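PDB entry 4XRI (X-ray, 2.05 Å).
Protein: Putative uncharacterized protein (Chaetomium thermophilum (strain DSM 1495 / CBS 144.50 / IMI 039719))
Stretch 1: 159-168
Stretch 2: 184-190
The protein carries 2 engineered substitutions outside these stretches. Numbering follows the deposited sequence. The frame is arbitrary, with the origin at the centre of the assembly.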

# COMPACT_ATOMS: atom_id res chain seq x y z
N SER A 159 4.20 -34.30 12.25
CA SER A 159 2.84 -34.59 11.81
C SER A 159 1.89 -33.46 12.20
O SER A 159 0.98 -33.12 11.46
CB SER A 159 2.35 -35.92 12.40
OG SER A 159 3.20 -36.97 11.99
N LEU A 160 2.12 -32.89 13.38
CA LEU A 160 1.39 -31.71 13.80
C LEU A 160 1.66 -30.57 12.83
O LEU A 160 0.75 -29.84 12.44
CB LEU A 160 1.79 -31.30 15.22
CG LEU A 160 1.20 -32.16 16.34
CD1 LEU A 160 1.92 -31.88 17.66
CD2 LEU A 160 -0.29 -31.90 16.48
N THR A 161 2.92 -30.44 12.44
CA THR A 161 3.35 -29.41 11.50
C THR A 161 2.70 -29.61 10.13
O THR A 161 2.28 -28.64 9.49
CB THR A 161 4.88 -29.42 11.35
OG1 THR A 161 5.49 -29.11 12.61
CG2 THR A 161 5.33 -28.40 10.33
N ALA A 162 2.60 -30.86 9.70
CA ALA A 162 1.98 -31.19 8.42
C ALA A 162 0.48 -30.89 8.45
O ALA A 162 -0.07 -30.36 7.49
CB ALA A 162 2.23 -32.65 8.07
N ILE A 163 -0.16 -31.24 9.56
CA ILE A 163 -1.57 -30.95 9.77
C ILE A 163 -1.84 -29.45 9.68
O ILE A 163 -2.80 -29.02 9.04
CB ILE A 163 -2.05 -31.49 11.14
CG1 ILE A 163 -2.18 -33.01 11.10
CG2 ILE A 163 -3.37 -30.86 11.53
CD1 ILE A 163 -2.45 -33.64 12.46
N GLY A 164 -0.97 -28.67 10.31
CA GLY A 164 -1.09 -27.22 10.28
C GLY A 164 -0.94 -26.65 8.89
O GLY A 164 -1.69 -25.76 8.49
N PHE A 165 0.04 -27.17 8.15
CA PHE A 165 0.29 -26.75 6.77
C PHE A 165 -0.92 -26.99 5.89
O PHE A 165 -1.30 -26.15 5.07
CB PHE A 165 1.50 -27.49 6.19
CG PHE A 165 2.82 -27.04 6.74
CD1 PHE A 165 2.90 -25.93 7.56
CD2 PHE A 165 3.99 -27.72 6.43
CE1 PHE A 165 4.12 -25.51 8.07
CE2 PHE A 165 5.20 -27.30 6.92
CZ PHE A 165 5.27 -26.20 7.74
N ILE A 166 -1.54 -28.16 6.07
CA ILE A 166 -2.70 -28.55 5.29
C ILE A 166 -3.93 -27.72 5.65
O ILE A 166 -4.66 -27.26 4.77
CB ILE A 166 -3.00 -30.05 5.49
CG1 ILE A 166 -1.91 -30.90 4.83
CG2 ILE A 166 -4.36 -30.41 4.91
CD1 ILE A 166 -2.00 -32.38 5.16
N CYS A 167 -4.14 -27.51 6.95
CA CYS A 167 -5.32 -26.79 7.42
C CYS A 167 -5.25 -25.28 7.15
O CYS A 167 -6.29 -24.63 7.04
CB CYS A 167 -5.52 -27.03 8.92
SG CYS A 167 -6.21 -28.65 9.32
N GLU A 168 -4.05 -24.74 7.03
CA GLU A 168 -3.90 -23.30 6.82
C GLU A 168 -4.11 -22.93 5.35
O GLU A 168 -4.38 -21.78 5.03
CB GLU A 168 -2.53 -22.81 7.28
CG GLU A 168 -1.39 -23.11 6.32
CD GLU A 168 -0.08 -22.44 6.73
OE1 GLU A 168 0.98 -22.88 6.25
OE2 GLU A 168 -0.13 -21.48 7.53
N ALA A 184 -11.44 -34.51 15.01
CA ALA A 184 -10.29 -35.37 15.23
C ALA A 184 -9.00 -34.56 15.16
O ALA A 184 -8.09 -34.74 15.99
CB ALA A 184 -10.26 -36.49 14.21
N ILE A 185 -8.92 -33.67 14.18
CA ILE A 185 -7.76 -32.80 14.02
C ILE A 185 -7.64 -31.82 15.18
O ILE A 185 -6.56 -31.66 15.75
CB ILE A 185 -7.85 -32.01 12.70
CG1 ILE A 185 -7.69 -32.96 11.51
CG2 ILE A 185 -6.79 -30.93 12.66
CD1 ILE A 185 -7.95 -32.31 10.17
N LEU A 186 -8.75 -31.18 15.53
CA LEU A 186 -8.77 -30.22 16.63
C LEU A 186 -8.38 -30.87 17.95
O LEU A 186 -7.63 -30.30 18.74
CB LEU A 186 -10.16 -29.58 16.75
CG LEU A 186 -10.32 -28.60 17.92
CD1 LEU A 186 -9.33 -27.44 17.77
CD2 LEU A 186 -11.75 -28.09 18.01
N THR A 187 -8.89 -32.08 18.18
CA THR A 187 -8.57 -32.82 19.39
C THR A 187 -7.08 -33.13 19.46
O THR A 187 -6.46 -33.00 20.51
CB THR A 187 -9.37 -34.14 19.47
OG1 THR A 187 -10.77 -33.84 19.61
CG2 THR A 187 -8.93 -34.96 20.67
N ALA A 188 -6.51 -33.51 18.32
CA ALA A 188 -5.10 -33.88 18.25
C ALA A 188 -4.18 -32.70 18.56
O ALA A 188 -3.21 -32.85 19.30
CB ALA A 188 -4.77 -34.46 16.88
N VAL A 189 -4.48 -31.54 18.00
CA VAL A 189 -3.61 -30.38 18.17
C VAL A 189 -3.77 -29.76 19.56
O VAL A 189 -2.79 -29.29 20.15
CB VAL A 189 -3.87 -29.30 17.09
CG1 VAL A 189 -3.73 -29.91 15.70
CG2 VAL A 189 -5.23 -28.65 17.25
N VAL A 190 -4.98 -29.77 20.10
CA VAL A 190 -5.23 -29.19 21.41
C VAL A 190 -4.63 -30.07 22.50
O VAL A 190 -3.97 -29.58 23.42
CB VAL A 190 -6.74 -29.01 21.69
CG1 VAL A 190 -6.99 -28.73 23.17
CG2 VAL A 190 -7.29 -27.88 20.83

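Two helical stretches that cross without a hydrogen bond between them illustrate how packing alone can define a helix-helix contact. At the centre of this example, Ile-163 meets Ile-185, with CG2 of Ile-163 lying 3.6 Å from CG2 of Ile-185. Both CA-to-CB bonds point toward the opposing helix, and both side chains adopt the same conformation, chi1 m and chi2 t. The closest approach is made by the branch methyl carried directly on CB, a short, stiff group whose position is fixed as soon as chi1 is set. In a beta-branched residue this bulk stays close to the backbone.

The surroundings of this pair follow the helical repeat. Leu-160, Ile-163 and Cys-167 are spaced three and then four residues apart, which brings all three onto one side of the first helix; Ile-185 and Val-189, four apart, do the same on the second. The helices run at 134° to one another, closer to antiparallel than to parallel, so the order of partners reverses: Leu-160 reaches the later residue, Val-189, and Cys-167 the earlier one, Ile-185. The CA atoms of Leu-160 and Val-189 are 6.8 Å apart, whereas those of Ile-163 and Ile-185 are 7.7 Å apart.

Each flank of the central pair has its own character. Cys-167, with its CA-to-CB bond directed toward the second helix, places SG 4.1 Å from CG2 of Ile-185, so that the sulfur acts here as an apolar neighbour and the same isoleucine methyl is touched by two residues one turn apart. On the other flank, CG1 of Val-189 lies 4.3 Å from CG2 of Ile-163 and 4.0 Å from CD2 of Leu-160. Leu-160 gains this contact by its length: its CA-to-CB bond points sideways, but its end comes nearer to the second helix, and CD2 also stands 4.0 Å from CA of Val-189. A methyl has thus reached the backbone of its partner.

Ala-188 also directs its CA-to-CB bond toward the first helix, yet its CB stays 5.1 Å from CD1 of Ile-163, the nearest atom of the first stretch. Its nearest contact is instead through the carbonyl, with O of Ala-188 4.2 Å from CD2 of Leu-160. Here the apolar contact meets polar atoms, though only as a van der Waals neighbour.

Beyond this point no polar side chain reaches across. Backbone amides and carbonyls are engaged along each helix, as in Cys-167 N to Ile-163 O at 2.9 Å and Val-189 N to Ile-185 O at 3.1 Å. The hydroxyl of Ser-159 is hydrogen-bonded elsewhere in the structure, those of Thr-161 and Thr-187 to residues adjoining the stretches, and Glu-168 is out of reach of the opposite stretch. The helix axes come no closer than 10.9 Å, and the two stretches bury 223 Å² in all. The general lesson is that a modest contact can rest on a few well-placed methyl groups while no hydrogen bond joins the two stretches.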